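Beta-glucuronidase (uncultured Clostridium sp., PDB 6U7J) hydrolyses beta-D-glucuronides to release glucuronic acid and, as a gut microbial enzyme, probably contributes to reactivating estrogens from their glucuronide conjugates. Local coordinates at residues B[548-553]-B[588-593]; B[302-307]-B[327-332]; B[199-204]-B[274-279]. All coordinates share one frame; numbering follows the deposited sequence.

Contact 1: B[548-553]-B[588-593]; sequences EHIWAF and ERWRKM
E548 and R589 meet head-on, carboxylate against guanidinium, with the two planes only 9° apart. R589 grips side-on: NH1 donates to E548 OE1 at 2.9 Å, and NE donates to E548 OE2, also at 2.9 Å. Both hydrogens run nearly straight, within the guanidinium plane, to the syn lone pairs of the two oxygens. The aliphatic part of R589 is extended from CG to NE, long enough for an arginine on the last helix to span the gap to the strand. E548 OE2 takes a further hydrogen bond from the indole of W590, NE1 to OE2 at 2.8 Å. The acceptor oxygen lies close to the indole plane, at the ring's edge, while the N-H reaches it from 43° above the carboxylate plane and so does not compete with R589 for the syn lone pair. Y300 OH also bonds E548 OE1, and D540 takes the other end of R589 through NH2, so the buried glutamate is held at both oxygens and probably stays ionised. Further along the strand, I550 lays CD1 obliquely against the benzo part of W590, 3.8 Å from CZ2; tryptophan suits the place because one ring supplies both a donor and an apolar surface. The strand 545-551 and helix 581-592 run roughly antiparallel, their segment axes at 156°, as the closing strand and C-terminal helix of a TIM barrel.

Contact 2: B[302-307]-B[327-332]; sequences KGFGKH and ELLKWI
F304 of strand 297-305 meets L329 and I332 of helix 319-332, and the contact is wholly apolar, with no hydrogen bond passing between the two segments. L329 brings one methyl to the phenyl rim: CD2 lies 3.8 Å from F304 CD1 and 3.9 Å from F304 CE1, close to the plane of the ring. The leucine and phenylalanine side chains run alongside each other with reversed headings, so the branch brushes the rim. I332 points back at F304 and sets its CD1 4.0 Å from F304 CZ, again at the edge. Its CG1 stands anti to the backbone N (chi1 -154°), which sends the long branch to the far end of the ring while CG2 lies near CE1. Residues 329 and 332 are three apart and fall on the same side of the helix, and their branched chains give it an apolar surface against which a flat ring can lie edge-on.

Aromatic packing completes the surroundings of the phenyl group, since F553 and W590 both meet F304 edge-to-face. A phenylalanine suits this place, offering its rim to the aliphatic chains and taking part in ring contacts as well.

Polar interactions lie beside the apolar patch. K306 forms a salt bridge with D325, one helical turn before L329, so its charge is answered by the same helix. The backbone of F304 pairs with R338, and that of G303 with I550.

Strand 297-305, helix 319-332 and strand 336-338 form a right-handed beta-alpha-beta unit of the TIM barrel. Helix 581-592 flanks I332 through I586, R587 and W590, and strand 336-338 supplies F337 beside L329. On the outer side of the helix, L328 and W331 pack against two other subunits.

Contact 3: B[199-204]-B[274-279]; sequences EDISVR and DHYTLP
I201 reaches across to strand 274-279 with both of its branches. Its CD1 lies 3.5 Å from Y276 CD1, crossing the phenol ring at a slant. Its CG2 meets L278 CD2 tip to tip at 3.7 Å. The chi1 of I201 (-52°) sets CG2 anti to the backbone N and CG1 beside it, which parts the two branches between the two partners. The same L278 methyl also receives V203, CG2 to CD2 at 3.9 Å, so one leucine branch serves two beta-branched residues, whose stiff side chains suit an extended strand.

No hydrogen bond joins these strands: their axes lie 9.6 Å apart at 32°, the spacing of two sheets packed face to face. The three-stranded sheet containing 198-208 and the four-stranded sheet containing 274-280 form the beta-sandwich of the immunoglobulin-like domain of family 2 glycosidases.

Outward from this core, L267 and I269 of the adjoining strand 265-271 also pack on I201. Y276 suits the edge of the apolar layer, because its hydroxyl bonds F12 O while its ring packs on V14. Beyond I201, E199 and D200 both face K219 in a classic beta bulge, and D200 bridges to K404.

How the contacts relate
Contacts 1 and 2 belong to the TIM barrel and lie only 8 Å apart between centres; contact 3 stands apart in the beta-sandwich, its nearest atoms about 19 Å from contact 2. The first two share a wall, since strands 545-551 and 297-305 are neighbours in one sheet. K302 NZ of strand 297-305 probably bonds W590 O of helix 581-592, and R591 NE of that helix probably bonds W331 O of helix 319-332. Both are buried, yet contact 1 is built mainly on charge and contact 2 on hydrocarbon alone. Contact 3 is also apolar but only partly buried, and it joins two sheets, whereas the others join strand to helix.

Contact 1: B[548-553]-B[588-593]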
loop_
_atom_site.group_PDB
_atom_site.type_symbol
_atom_site.label_atom_id
_atom_site.label_comp_id
_atom_site.label_asym_id
_atom_site.label_seq_id
_atom_site.Cartn_x
_atom_site.Cartn_y
_atom_site.Cartn_z
ATOM N N GLU B 548 5.385 13.207 -28.143
ATOM C CA GLU B 548 4.565 13.098 -26.945
ATOM C C GLU B 548 5.476 12.781 -25.770
ATOM O O GLU B 548 6.239 11.807 -25.803
ATOM C CB GLU B 548 3.475 12.016 -27.106
ATOM C CG GLU B 548 3.997 10.583 -27.232
ATOM C CD GLU B 548 2.958 9.623 -27.824
ATOM O OE1 GLU B 548 2.361 9.969 -28.871
ATOM O OE2 GLU B 548 2.742 8.530 -27.244
ATOM N N HIS B 549 5.409 13.603 -24.735
ATOM C CA HIS B 549 6.193 13.370 -23.529
ATOM C C HIS B 549 5.206 13.277 -22.384
ATOM O O HIS B 549 4.529 14.261 -22.059
ATOM C CB HIS B 549 7.234 14.471 -23.298
ATOM C CG HIS B 549 8.559 14.195 -23.950
ATOM N ND1 HIS B 549 9.703 14.895 -23.635
ATOM C CD2 HIS B 549 8.916 13.301 -24.905
ATOM C CE1 HIS B 549 10.712 14.435 -24.356
ATOM N NE2 HIS B 549 10.261 13.468 -25.136
ATOM N N ILE B 550 5.078 12.073 -21.823
ATOM C CA ILE B 550 4.228 11.866 -20.659
ATOM C C ILE B 550 4.880 12.555 -19.470
ATOM O O ILE B 550 6.111 12.566 -19.348
ATOM C CB ILE B 550 4.043 10.360 -20.413
ATOM C CG1 ILE B 550 3.205 9.735 -21.532
ATOM C CG2 ILE B 550 3.365 10.105 -19.070
ATOM C CD1 ILE B 550 3.307 8.226 -21.584
ATOM N N TRP B 551 4.083 13.176 -18.610
ATOM C CA TRP B 551 4.690 13.857 -17.482
ATOM C C TRP B 551 4.852 12.920 -16.304
ATOM O O TRP B 551 3.907 12.234 -15.885
ATOM C CB TRP B 551 3.952 15.096 -17.010
ATOM C CG TRP B 551 4.650 15.656 -15.764
ATOM C CD1 TRP B 551 4.117 15.788 -14.513
ATOM C CD2 TRP B 551 6.021 16.097 -15.660
ATOM N NE1 TRP B 551 5.055 16.315 -13.647
ATOM C CE2 TRP B 551 6.226 16.520 -14.324
ATOM C CE3 TRP B 551 7.077 16.213 -16.573
ATOM C CZ2 TRP B 551 7.444 17.039 -13.877
ATOM C CZ3 TRP B 551 8.304 16.731 -16.128
ATOM C CH2 TRP B 551 8.473 17.136 -14.792
ATOM N N ALA B 552 6.064 12.971 -15.760
ATOM C CA ALA B 552 6.620 12.189 -14.685
ATOM C C ALA B 552 6.982 10.828 -15.247
ATOM O O ALA B 552 6.133 9.948 -15.450
ATOM C CB ALA B 552 5.687 12.151 -13.490
ATOM N N PHE B 553 8.258 10.733 -15.612
ATOM C CA PHE B 553 8.949 9.456 -15.674
ATOM C C PHE B 553 8.746 8.681 -14.376
ATOM O O PHE B 553 8.336 7.515 -14.394
ATOM C CB PHE B 553 10.438 9.712 -15.941
ATOM C CG PHE B 553 11.274 8.482 -15.952
ATOM C CD1 PHE B 553 12.113 8.193 -14.885
ATOM C CD2 PHE B 553 11.219 7.602 -17.030
ATOM C CE1 PHE B 553 12.885 7.044 -14.887
ATOM C CE2 PHE B 553 11.985 6.443 -17.043
ATOM C CZ PHE B 553 12.827 6.166 -15.975
ATOM N N GLU B 588 3.704 -1.025 -25.167
ATOM C CA GLU B 588 3.163 -1.653 -26.372
ATOM C C GLU B 588 2.943 -0.631 -27.479
ATOM O O GLU B 588 3.199 -0.915 -28.651
ATOM C CB GLU B 588 1.856 -2.393 -26.066
ATOM C CG GLU B 588 2.037 -3.647 -25.203
ATOM C CD GLU B 588 2.913 -4.716 -25.860
ATOM O OE1 GLU B 588 2.512 -5.256 -26.919
ATOM O OE2 GLU B 588 3.998 -5.023 -25.309
ATOM N N ARG B 589 2.480 0.566 -27.140
ATOM C CA ARG B 589 2.364 1.606 -28.156
ATOM C C ARG B 589 3.740 2.035 -28.685
ATOM O O ARG B 589 4.008 1.961 -29.889
ATOM C CB ARG B 589 1.602 2.792 -27.577
ATOM C CG ARG B 589 1.623 4.046 -28.424
ATOM C CD ARG B 589 0.877 5.119 -27.674
ATOM N NE ARG B 589 0.963 6.446 -28.273
ATOM C CZ ARG B 589 0.214 6.855 -29.290
ATOM N NH1 ARG B 589 0.345 8.090 -29.758
ATOM N NH2 ARG B 589 -0.651 6.021 -29.852
ATOM N N TRP B 590 4.641 2.475 -27.798
ATOM C CA TRP B 590 5.891 3.063 -28.286
ATOM C C TRP B 590 6.775 2.040 -28.991
ATOM O O TRP B 590 7.480 2.390 -29.940
ATOM C CB TRP B 590 6.674 3.716 -27.143
ATOM C CG TRP B 590 6.121 5.044 -26.699
ATOM C CD1 TRP B 590 5.158 5.789 -27.316
ATOM C CD2 TRP B 590 6.491 5.771 -25.519
ATOM N NE1 TRP B 590 4.902 6.933 -26.594
ATOM C CE2 TRP B 590 5.713 6.947 -25.488
ATOM C CE3 TRP B 590 7.402 5.538 -24.487
ATOM C CZ2 TRP B 590 5.819 7.888 -24.464
ATOM C CZ3 TRP B 590 7.502 6.474 -23.460
ATOM C CH2 TRP B 590 6.724 7.635 -23.463
ATOM N N ARG B 591 6.753 0.780 -28.562
ATOM C CA ARG B 591 7.579 -0.209 -29.243
ATOM C C ARG B 591 7.059 -0.545 -30.636
ATOM O O ARG B 591 7.824 -1.056 -31.452
ATOM C CB ARG B 591 7.696 -1.485 -28.405
ATOM C CG ARG B 591 8.627 -1.302 -27.200
ATOM C CD ARG B 591 9.113 -2.626 -26.622
ATOM N NE ARG B 591 10.417 -2.455 -25.979
ATOM C CZ ARG B 591 11.581 -2.795 -26.532
ATOM N NH1 ARG B 591 12.714 -2.596 -25.872
ATOM N NH2 ARG B 591 11.606 -3.337 -27.744
ATOM N N LYS B 592 5.786 -0.267 -30.929
ATOM C CA LYS B 592 5.286 -0.496 -32.278
ATOM C C LYS B 592 5.399 0.734 -33.168
ATOM O O LYS B 592 5.178 0.620 -34.377
ATOM C CB LYS B 592 3.832 -0.984 -32.254
ATOM C CG LYS B 592 3.664 -2.487 -31.938
ATOM C CD LYS B 592 4.325 -2.901 -30.602
ATOM C CE LYS B 592 4.168 -4.383 -30.267
ATOM N NZ LYS B 592 5.249 -5.186 -30.914
ATOM N N MET B 593 5.745 1.898 -32.609
ATOM C CA MET B 593 6.067 3.076 -33.405
ATOM C C MET B 593 7.549 3.066 -33.751
ATOM O O MET B 593 8.003 2.217 -34.509
ATOM C CB MET B 593 5.720 4.363 -32.661
ATOM C CG MET B 593 4.294 4.461 -32.209
ATOM S SD MET B 593 4.060 5.890 -31.115
ATOM C CE MET B 593 4.359 7.202 -32.288
#

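Contact 2: B[302-307]-B[327-332]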
loop_
_atom_site.group_PDB
_atom_site.type_symbol
_atom_site.label_atom_id
_atom_site.label_comp_id
_atom_site.label_asym_id
_atom_site.label_seq_id
_atom_site.Cartn_x
_atom_site.Cartn_y
_atom_site.Cartn_z
ATOM N N LYS B 302 9.286 10.275 -28.362
ATOM C CA LYS B 302 8.582 9.410 -27.421
ATOM C C LYS B 302 9.390 9.346 -26.130
ATOM O O LYS B 302 10.515 8.830 -26.126
ATOM C CB LYS B 302 8.397 7.994 -27.988
ATOM C CG LYS B 302 7.723 7.912 -29.357
ATOM C CD LYS B 302 7.780 6.482 -29.895
ATOM C CE LYS B 302 9.228 6.025 -30.053
ATOM N NZ LYS B 302 9.321 4.596 -30.437
ATOM N N GLY B 303 8.810 9.828 -25.033
ATOM C CA GLY B 303 9.535 9.828 -23.777
ATOM C C GLY B 303 8.871 10.634 -22.683
ATOM O O GLY B 303 7.640 10.641 -22.569
ATOM N N PHE B 304 9.684 11.335 -21.889
ATOM C CA PHE B 304 9.246 11.978 -20.659
ATOM C C PHE B 304 10.080 13.213 -20.392
ATOM O O PHE B 304 11.272 13.256 -20.704
ATOM C CB PHE B 304 9.422 11.089 -19.411
ATOM C CG PHE B 304 8.895 9.702 -19.552
ATOM C CD1 PHE B 304 9.685 8.699 -20.096
ATOM C CD2 PHE B 304 7.622 9.392 -19.103
ATOM C CE1 PHE B 304 9.206 7.415 -20.215
ATOM C CE2 PHE B 304 7.121 8.103 -19.222
ATOM C CZ PHE B 304 7.916 7.106 -19.783
ATOM N N GLY B 305 9.477 14.186 -19.722
ATOM C CA GLY B 305 10.285 15.063 -18.892
ATOM C C GLY B 305 10.643 14.308 -17.618
ATOM O O GLY B 305 9.853 13.518 -17.103
ATOM N N LYS B 306 11.871 14.515 -17.134
ATOM C CA LYS B 306 12.300 13.807 -15.936
ATOM C C LYS B 306 12.479 14.788 -14.767
ATOM O O LYS B 306 11.896 15.880 -14.748
ATOM C CB LYS B 306 13.577 13.006 -16.247
ATOM C CG LYS B 306 13.371 11.809 -17.205
ATOM C CD LYS B 306 14.707 11.112 -17.580
ATOM C CE LYS B 306 15.015 9.911 -16.669
ATOM N NZ LYS B 306 15.073 10.269 -15.195
ATOM N N HIS B 307 13.257 14.380 -13.779
ATOM C CA HIS B 307 13.708 15.251 -12.703
ATOM C C HIS B 307 14.957 14.602 -12.154
ATOM O O HIS B 307 15.170 13.399 -12.330
ATOM C CB HIS B 307 12.663 15.413 -11.587
ATOM C CG HIS B 307 11.857 16.674 -11.670
ATOM N ND1 HIS B 307 12.424 17.935 -11.620
ATOM C CD2 HIS B 307 10.518 16.867 -11.772
ATOM C CE1 HIS B 307 11.471 18.845 -11.716
ATOM N NE2 HIS B 307 10.306 18.225 -11.814
ATOM N N GLU B 327 17.938 2.055 -18.755
ATOM C CA GLU B 327 17.394 0.719 -18.999
ATOM C C GLU B 327 15.874 0.758 -19.100
ATOM O O GLU B 327 15.274 0.035 -19.905
ATOM C CB GLU B 327 17.824 -0.239 -17.881
ATOM C CG GLU B 327 19.291 -0.671 -17.921
ATOM C CD GLU B 327 19.543 -1.747 -18.984
ATOM O OE1 GLU B 327 18.631 -2.567 -19.238
ATOM O OE2 GLU B 327 20.649 -1.769 -19.567
ATOM N N LEU B 328 15.231 1.590 -18.283
ATOM C CA LEU B 328 13.773 1.647 -18.307
ATOM C C LEU B 328 13.284 2.400 -19.535
ATOM O O LEU B 328 12.282 2.012 -20.153
ATOM C CB LEU B 328 13.253 2.298 -17.026
ATOM C CG LEU B 328 13.411 1.533 -15.699
ATOM C CD1 LEU B 328 12.965 2.402 -14.528
ATOM C CD2 LEU B 328 12.607 0.241 -15.710
ATOM N N LEU B 329 13.976 3.486 -19.895
ATOM C CA LEU B 329 13.674 4.196 -21.133
ATOM C C LEU B 329 13.737 3.253 -22.324
ATOM O O LEU B 329 12.852 3.255 -23.185
ATOM C CB LEU B 329 14.653 5.354 -21.332
ATOM C CG LEU B 329 14.466 6.566 -20.429
ATOM C CD1 LEU B 329 15.613 7.548 -20.628
ATOM C CD2 LEU B 329 13.114 7.240 -20.676
ATOM N N LYS B 330 14.786 2.436 -22.387
ATOM C CA LYS B 330 14.912 1.489 -23.483
ATOM C C LYS B 330 13.813 0.433 -23.428
ATOM O O LYS B 330 13.264 0.045 -24.464
ATOM C CB LYS B 330 16.292 0.837 -23.440
ATOM C CG LYS B 330 16.530 -0.181 -24.553
ATOM C CD LYS B 330 17.806 -0.961 -24.276
ATOM C CE LYS B 330 18.201 -1.816 -25.459
ATOM N NZ LYS B 330 18.480 -0.964 -26.657
ATOM N N TRP B 331 13.477 -0.038 -22.227
ATOM C CA TRP B 331 12.464 -1.081 -22.097
ATOM C C TRP B 331 11.101 -0.570 -22.538
ATOM O O TRP B 331 10.390 -1.242 -23.289
ATOM C CB TRP B 331 12.423 -1.588 -20.652
ATOM C CG TRP B 331 11.263 -2.515 -20.340
ATOM C CD1 TRP B 331 11.212 -3.876 -20.526
ATOM C CD2 TRP B 331 10.011 -2.144 -19.763
ATOM N NE1 TRP B 331 10.000 -4.368 -20.104
ATOM C CE2 TRP B 331 9.242 -3.327 -19.634
ATOM C CE3 TRP B 331 9.463 -0.928 -19.335
ATOM C CZ2 TRP B 331 7.952 -3.323 -19.108
ATOM C CZ3 TRP B 331 8.174 -0.924 -18.814
ATOM C CH2 TRP B 331 7.434 -2.119 -18.704
ATOM N N ILE B 332 10.739 0.643 -22.119
ATOM C CA ILE B 332 9.424 1.178 -22.451
ATOM C C ILE B 332 9.331 1.660 -23.888
ATOM O O ILE B 332 8.231 1.992 -24.337
ATOM C CB ILE B 332 9.049 2.316 -21.482
ATOM C CG1 ILE B 332 7.519 2.445 -21.370
ATOM C CG2 ILE B 332 9.732 3.606 -21.896
ATOM C CD1 ILE B 332 7.023 3.185 -20.139
#

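Contact 3: B[199-204]-B[274-279]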
loop_
_atom_site.group_PDB
_atom_site.type_symbol
_atom_site.label_atom_id
_atom_site.label_comp_id
_atom_site.label_asym_id
_atom_site.label_seq_id
_atom_site.Cartn_x
_atom_site.Cartn_y
_atom_site.Cartn_z
ATOM N N GLU B 199 41.839 25.589 -23.447
ATOM C CA GLU B 199 40.772 26.232 -22.684
ATOM C C GLU B 199 39.370 25.856 -23.174
ATOM O O GLU B 199 38.490 25.559 -22.361
ATOM C CB GLU B 199 40.919 27.756 -22.740
ATOM C CG GLU B 199 42.291 28.291 -22.350
ATOM C CD GLU B 199 42.368 29.818 -22.422
ATOM O OE1 GLU B 199 41.745 30.417 -23.319
ATOM O OE2 GLU B 199 43.042 30.426 -21.569
ATOM N N ASP B 200 39.134 25.898 -24.485
ATOM C CA ASP B 200 37.790 25.733 -25.021
ATOM C C ASP B 200 37.848 25.070 -26.392
ATOM O O ASP B 200 38.778 25.300 -27.169
ATOM C CB ASP B 200 37.073 27.083 -25.119
ATOM C CG ASP B 200 35.571 26.940 -25.252
ATOM O OD1 ASP B 200 35.087 25.793 -25.359
ATOM O OD2 ASP B 200 34.870 27.979 -25.249
ATOM N N ILE B 201 36.838 24.244 -26.675
ATOM C CA ILE B 201 36.675 23.546 -27.946
ATOM C C ILE B 201 35.227 23.689 -28.382
ATOM O O ILE B 201 34.312 23.413 -27.596
ATOM C CB ILE B 201 37.016 22.047 -27.839
ATOM C CG1 ILE B 201 38.384 21.808 -27.211
ATOM C CG2 ILE B 201 36.891 21.357 -29.208
ATOM C CD1 ILE B 201 38.554 20.358 -26.774
ATOM N N SER B 202 35.012 24.081 -29.637
ATOM C CA SER B 202 33.691 24.043 -30.256
ATOM C C SER B 202 33.743 23.246 -31.551
ATOM O O SER B 202 34.628 23.471 -32.389
ATOM C CB SER B 202 33.157 25.450 -30.522
ATOM O OG SER B 202 33.310 26.257 -29.381
ATOM N N VAL B 203 32.798 22.320 -31.709
ATOM C CA VAL B 203 32.671 21.490 -32.905
ATOM C C VAL B 203 31.271 21.664 -33.471
ATOM O O VAL B 203 30.286 21.649 -32.721
ATOM C CB VAL B 203 32.954 20.005 -32.609
ATOM C CG1 VAL B 203 33.014 19.203 -33.899
ATOM C CG2 VAL B 203 34.259 19.856 -31.831
ATOM N N ARG B 204 31.194 21.870 -34.784
ATOM C CA ARG B 204 29.953 21.854 -35.544
ATOM C C ARG B 204 30.166 20.979 -36.765
ATOM O O ARG B 204 31.266 20.938 -37.326
ATOM C CB ARG B 204 29.510 23.264 -35.939
ATOM C CG ARG B 204 29.515 24.218 -34.742
ATOM C CD ARG B 204 28.939 25.600 -35.040
ATOM N NE ARG B 204 29.828 26.452 -35.853
ATOM C CZ ARG B 204 31.114 26.740 -35.611
ATOM N NH1 ARG B 204 31.752 26.273 -34.541
ATOM N NH2 ARG B 204 31.769 27.529 -36.459
ATOM N N ASP B 274 50.170 19.628 -23.057
ATOM C CA ASP B 274 48.763 19.349 -22.803
ATOM C C ASP B 274 48.200 18.312 -23.777
ATOM O O ASP B 274 48.764 18.035 -24.836
ATOM C CB ASP B 274 47.932 20.633 -22.899
ATOM C CG ASP B 274 46.574 20.496 -22.225
ATOM O OD1 ASP B 274 46.374 19.461 -21.548
ATOM O OD2 ASP B 274 45.720 21.409 -22.367
ATOM N N HIS B 275 47.048 17.759 -23.407
ATOM C CA HIS B 275 46.337 16.778 -24.217
ATOM C C HIS B 275 44.865 16.815 -23.808
ATOM O O HIS B 275 44.553 16.914 -22.614
ATOM C CB HIS B 275 46.943 15.373 -24.029
ATOM C CG HIS B 275 46.264 14.290 -24.812
ATOM N ND1 HIS B 275 46.354 12.958 -24.465
ATOM C CD2 HIS B 275 45.497 14.335 -25.929
ATOM C CE1 HIS B 275 45.676 12.229 -25.337
ATOM N NE2 HIS B 275 45.138 13.040 -26.230
ATOM N N TYR B 276 43.969 16.780 -24.796
ATOM C CA TYR B 276 42.533 16.743 -24.534
ATOM C C TYR B 276 41.836 15.980 -25.648
ATOM O O TYR B 276 42.120 16.210 -26.825
ATOM C CB TYR B 276 41.909 18.142 -24.429
ATOM C CG TYR B 276 40.540 18.104 -23.758
ATOM C CD1 TYR B 276 39.391 17.804 -24.488
ATOM C CD2 TYR B 276 40.405 18.326 -22.383
ATOM C CE1 TYR B 276 38.132 17.748 -23.876
ATOM C CE2 TYR B 276 39.147 18.266 -21.759
ATOM C CZ TYR B 276 38.021 17.982 -22.515
ATOM O OH TYR B 276 36.782 17.928 -21.924
ATOM N N THR B 277 40.901 15.105 -25.269
ATOM C CA THR B 277 40.151 14.257 -26.198
ATOM C C THR B 277 38.652 14.459 -25.989
ATOM O O THR B 277 38.095 14.034 -24.968
ATOM C CB THR B 277 40.521 12.787 -26.006
ATOM O OG1 THR B 277 41.938 12.642 -26.117
ATOM C CG2 THR B 277 39.828 11.915 -27.048
ATOM N N LEU B 278 37.998 15.083 -26.968
ATOM C CA LEU B 278 36.579 15.410 -26.898
ATOM C C LEU B 278 35.774 14.467 -27.779
ATOM O O LEU B 278 35.978 14.459 -29.004
ATOM C CB LEU B 278 36.353 16.858 -27.335
ATOM C CG LEU B 278 34.897 17.319 -27.369
ATOM C CD1 LEU B 278 34.376 17.594 -25.951
ATOM C CD2 LEU B 278 34.761 18.551 -28.232
ATOM N N PRO B 279 34.861 13.661 -27.225
ATOM C CA PRO B 279 33.922 12.924 -28.081
ATOM C C PRO B 279 32.949 13.883 -28.743
ATOM O O PRO B 279 32.633 14.943 -28.206
ATOM C CB PRO B 279 33.196 11.986 -27.107
ATOM C CG PRO B 279 34.004 12.046 -25.804
ATOM C CD PRO B 279 34.661 13.377 -25.793
#